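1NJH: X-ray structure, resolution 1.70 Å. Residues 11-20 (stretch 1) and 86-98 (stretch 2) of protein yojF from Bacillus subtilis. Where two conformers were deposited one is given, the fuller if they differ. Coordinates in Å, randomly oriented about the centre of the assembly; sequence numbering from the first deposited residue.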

# COMPACT_ATOMS: atom_id res chain seq x y z
N ASP A 11 -2.84 -3.12 23.57
CA ASP A 11 -1.98 -1.94 23.55
C ASP A 11 -1.98 -1.32 22.16
O ASP A 11 -2.02 -0.10 22.01
CB ASP A 11 -0.54 -2.30 23.97
CG ASP A 11 0.30 -1.07 24.34
OD1 ASP A 11 1.51 -1.04 24.01
OD2 ASP A 11 -0.23 -0.13 24.99
N VAL A 12 -1.94 -2.17 21.13
CA VAL A 12 -1.96 -1.68 19.75
C VAL A 12 -3.30 -1.00 19.48
O VAL A 12 -3.35 0.09 18.91
CB VAL A 12 -1.76 -2.82 18.74
CG1 VAL A 12 -2.02 -2.30 17.32
CG2 VAL A 12 -0.35 -3.37 18.83
N GLN A 13 -4.38 -1.65 19.92
CA GLN A 13 -5.71 -1.09 19.73
C GLN A 13 -5.78 0.29 20.36
O GLN A 13 -6.30 1.23 19.77
CB GLN A 13 -6.78 -1.99 20.35
CG GLN A 13 -8.19 -1.44 20.17
CD GLN A 13 -8.61 -1.37 18.71
OE1 GLN A 13 -8.44 -2.33 17.95
NE2 GLN A 13 -9.16 -0.23 18.31
N ALA A 14 -5.26 0.42 21.58
CA ALA A 14 -5.27 1.70 22.26
C ALA A 14 -4.45 2.73 21.48
O ALA A 14 -4.81 3.90 21.41
CB ALA A 14 -4.71 1.55 23.67
N SER A 15 -3.35 2.29 20.89
CA SER A 15 -2.49 3.18 20.12
C SER A 15 -3.17 3.63 18.82
O SER A 15 -3.06 4.79 18.41
CB SER A 15 -1.17 2.48 19.80
OG SER A 15 -0.28 3.35 19.11
N LEU A 16 -3.88 2.71 18.17
CA LEU A 16 -4.57 3.05 16.93
C LEU A 16 -5.64 4.10 17.18
O LEU A 16 -5.75 5.07 16.43
CB LEU A 16 -5.21 1.80 16.30
CG LEU A 16 -4.29 0.70 15.75
CD1 LEU A 16 -5.13 -0.55 15.43
CD2 LEU A 16 -3.58 1.17 14.48
N GLU A 17 -6.43 3.93 18.24
CA GLU A 17 -7.49 4.88 18.55
C GLU A 17 -6.90 6.26 18.86
O GLU A 17 -7.56 7.28 18.69
CB GLU A 17 -8.32 4.35 19.71
CG GLU A 17 -8.78 2.93 19.44
CD GLU A 17 -9.57 2.30 20.56
OE1 GLU A 17 -9.31 2.61 21.74
OE2 GLU A 17 -10.44 1.46 20.25
N ARG A 18 -5.65 6.26 19.31
CA ARG A 18 -4.95 7.49 19.64
C ARG A 18 -4.81 8.40 18.42
O ARG A 18 -5.00 9.61 18.51
CB ARG A 18 -3.57 7.14 20.18
CG ARG A 18 -2.73 8.32 20.66
CD ARG A 18 -1.28 7.89 20.83
NE ARG A 18 -1.17 6.64 21.58
CZ ARG A 18 -0.07 5.91 21.67
NH1 ARG A 18 1.04 6.31 21.06
NH2 ARG A 18 -0.07 4.78 22.37
N TYR A 19 -4.50 7.80 17.27
CA TYR A 19 -4.29 8.55 16.03
C TYR A 19 -5.55 8.74 15.19
O TYR A 19 -5.49 9.33 14.12
CB TYR A 19 -3.25 7.87 15.14
CG TYR A 19 -1.90 7.65 15.78
CD1 TYR A 19 -0.97 8.69 15.87
CD2 TYR A 19 -1.56 6.41 16.30
CE1 TYR A 19 0.27 8.48 16.48
CE2 TYR A 19 -0.33 6.19 16.90
CZ TYR A 19 0.58 7.23 16.99
OH TYR A 19 1.79 7.00 17.61
N ALA A 20 -6.69 8.23 15.66
CA ALA A 20 -7.93 8.37 14.90
C ALA A 20 -8.47 9.80 14.93
O ALA A 20 -8.29 10.53 15.90
CB ALA A 20 -8.99 7.41 15.45
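Stretch 2 86-98: EYTVDEENRLLMA

Two tyrosine hydroxyls, one from each stretch, fix stretch 2 to stretch 1. Tyr-19 OH donates to the backbone oxygen Asn-93 O at 2.3 Å, a very short hydrogen bond, and the acceptor lies at the ring edge, near its plane, as expected for a phenolic O-H. Eight residues earlier in stretch 1 the roles reverse: Tyr-87 OH donates to Asp-11 OD1 at 2.7 Å, again near the ring plane. Beside the Tyr-19 anchor, Arg-18 NH1 comes to 2.9 Å from Asn-93 OD1, while its distance to Val-89 CG1 is 3.7 Å, with the methyl at the guanidinium edge.

The backbone of stretch 2 is a hairpin. Strands 86-89 and 95-98 pair antiparallel, as the reciprocal bonds Thr-88 N to Leu-96 O and Leu-96 N to Thr-88 O, both 3.0 Å, demonstrate. A type I turn from Asp-90 to Asn-93 joins them; Asn-93 itself has positive phi and psi (62/42). Asp-90 braces the loop by accepting from Arg-94 N at its OD2 (2.7 Å) and forming a salt bridge from OD1 to Arg-94 NE (2.9 Å).

Helix 11-18 crosses the first strand at 51° and the second at -131°, with axial approaches of 10.0 and 10.1 Å, so side chains fill the gap. Tyr-87, Val-89, Leu-95 and Met-97 direct their CA-to-CB bonds toward the helix. Val-12 CG2 sits 3.8 Å from the Tyr-87 ring centroid, 15° off the normal, a CH-pi contact over the face; Val-12 CG1 meets selenomethionine Met-97 at SE, 3.9 Å away. Leu-95, the residue with the largest covered area, receives Leu-16 CD2 at its CD2 (3.6 Å), Ser-15 OG at the same methyl (3.5 Å) and Tyr-19 CE2 at its CB (3.8 Å). Altogether 508 Å² is buried, both sides summed.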

# COMPACT_ATOMS: atom_id res chain seq x y z
N GLU A 86 4.81 -8.02 15.36
CA GLU A 86 5.55 -7.21 16.31
C GLU A 86 5.26 -5.72 16.18
O GLU A 86 4.72 -5.26 15.17
CB GLU A 86 7.04 -7.47 16.16
CG GLU A 86 7.58 -7.20 14.77
CD GLU A 86 9.00 -7.71 14.59
OE1 GLU A 86 9.66 -7.28 13.62
OE2 GLU A 86 9.44 -8.54 15.41
N TYR A 87 5.64 -4.96 17.20
CA TYR A 87 5.40 -3.53 17.19
C TYR A 87 6.15 -2.80 18.29
O TYR A 87 6.84 -3.41 19.12
CB TYR A 87 3.90 -3.25 17.42
CG TYR A 87 3.50 -3.27 18.89
CD1 TYR A 87 3.01 -2.12 19.51
CD2 TYR A 87 3.61 -4.43 19.65
CE1 TYR A 87 2.65 -2.13 20.86
CE2 TYR A 87 3.25 -4.45 21.00
CZ TYR A 87 2.78 -3.30 21.60
OH TYR A 87 2.42 -3.32 22.93
N THR A 88 5.97 -1.49 18.30
CA THR A 88 6.51 -0.61 19.33
C THR A 88 6.00 0.78 19.04
O THR A 88 5.44 1.05 17.97
CB THR A 88 8.04 -0.55 19.34
OG1 THR A 88 8.47 0.09 20.55
CG2 THR A 88 8.56 0.28 18.16
N VAL A 89 6.17 1.67 20.00
CA VAL A 89 5.79 3.05 19.85
C VAL A 89 7.10 3.72 20.20
O VAL A 89 7.55 3.61 21.34
CB VAL A 89 4.69 3.44 20.83
CG1 VAL A 89 4.47 4.95 20.80
CG2 VAL A 89 3.41 2.70 20.46
N ASP A 90 7.72 4.38 19.23
CA ASP A 90 9.02 4.99 19.45
C ASP A 90 9.04 6.33 20.16
O ASP A 90 8.00 6.87 20.55
CB ASP A 90 9.78 5.08 18.13
CG ASP A 90 9.16 6.03 17.13
OD1 ASP A 90 9.53 5.92 15.95
OD2 ASP A 90 8.32 6.87 17.52
N GLU A 91 10.25 6.86 20.35
CA GLU A 91 10.45 8.13 21.03
C GLU A 91 9.68 9.27 20.39
O GLU A 91 9.35 10.26 21.06
CB GLU A 91 11.95 8.47 21.07
CG GLU A 91 12.65 8.37 19.72
CD GLU A 91 12.90 6.92 19.28
OE1 GLU A 91 13.50 6.72 18.21
OE2 GLU A 91 12.48 6.00 20.01
N GLU A 92 9.39 9.14 19.10
CA GLU A 92 8.64 10.17 18.38
C GLU A 92 7.15 9.87 18.43
O GLU A 92 6.35 10.51 17.75
CB GLU A 92 9.13 10.25 16.94
CG GLU A 92 10.51 10.86 16.80
CD GLU A 92 11.11 10.64 15.43
OE1 GLU A 92 10.45 10.97 14.43
OE2 GLU A 92 12.25 10.12 15.36
N ASN A 93 6.79 8.89 19.25
CA ASN A 93 5.40 8.49 19.40
C ASN A 93 4.82 7.99 18.08
O ASN A 93 3.69 8.31 17.71
CB ASN A 93 4.57 9.67 19.91
CG ASN A 93 3.17 9.26 20.31
OD1 ASN A 93 2.99 8.42 21.19
ND2 ASN A 93 2.17 9.85 19.66
N ARG A 94 5.61 7.21 17.35
CA ARG A 94 5.12 6.67 16.09
C ARG A 94 4.84 5.19 16.29
O ARG A 94 5.68 4.47 16.84
CB ARG A 94 6.15 6.87 14.97
CG ARG A 94 6.47 8.33 14.71
CD ARG A 94 7.49 8.48 13.58
NE ARG A 94 8.72 7.75 13.84
CZ ARG A 94 9.80 7.81 13.06
NH1 ARG A 94 9.79 8.58 11.98
NH2 ARG A 94 10.88 7.09 13.36
N LEU A 95 3.65 4.75 15.89
CA LEU A 95 3.29 3.35 16.02
C LEU A 95 3.89 2.60 14.84
O LEU A 95 3.52 2.82 13.68
CB LEU A 95 1.76 3.18 16.06
CG LEU A 95 1.19 1.75 16.01
CD1 LEU A 95 1.62 0.97 17.26
CD2 LEU A 95 -0.34 1.80 15.94
N LEU A 96 4.82 1.71 15.16
CA LEU A 96 5.51 0.89 14.17
C LEU A 96 5.09 -0.57 14.29
O LEU A 96 5.23 -1.17 15.36
CB LEU A 96 7.02 0.98 14.38
CG LEU A 96 7.58 2.38 14.59
CD1 LEU A 96 9.08 2.30 14.73
CD2 LEU A 96 7.18 3.29 13.44
N MSE A 97 4.58 -1.15 13.21
CA MSE A 97 4.18 -2.54 13.27
C MSE A 97 4.79 -3.30 12.10
O MSE A 97 5.05 -2.74 11.03
CB MSE A 97 2.65 -2.65 13.22
CG MSE A 97 1.99 -2.00 14.40
SE MSE A 97 0.10 -1.83 14.09
CE MSE A 97 0.15 -0.32 12.86
N ALA A 98 5.04 -4.59 12.30
CA ALA A 98 5.64 -5.39 11.24
C ALA A 98 5.43 -6.87 11.43
O ALA A 98 5.05 -7.34 12.51
CB ALA A 98 7.14 -5.08 11.16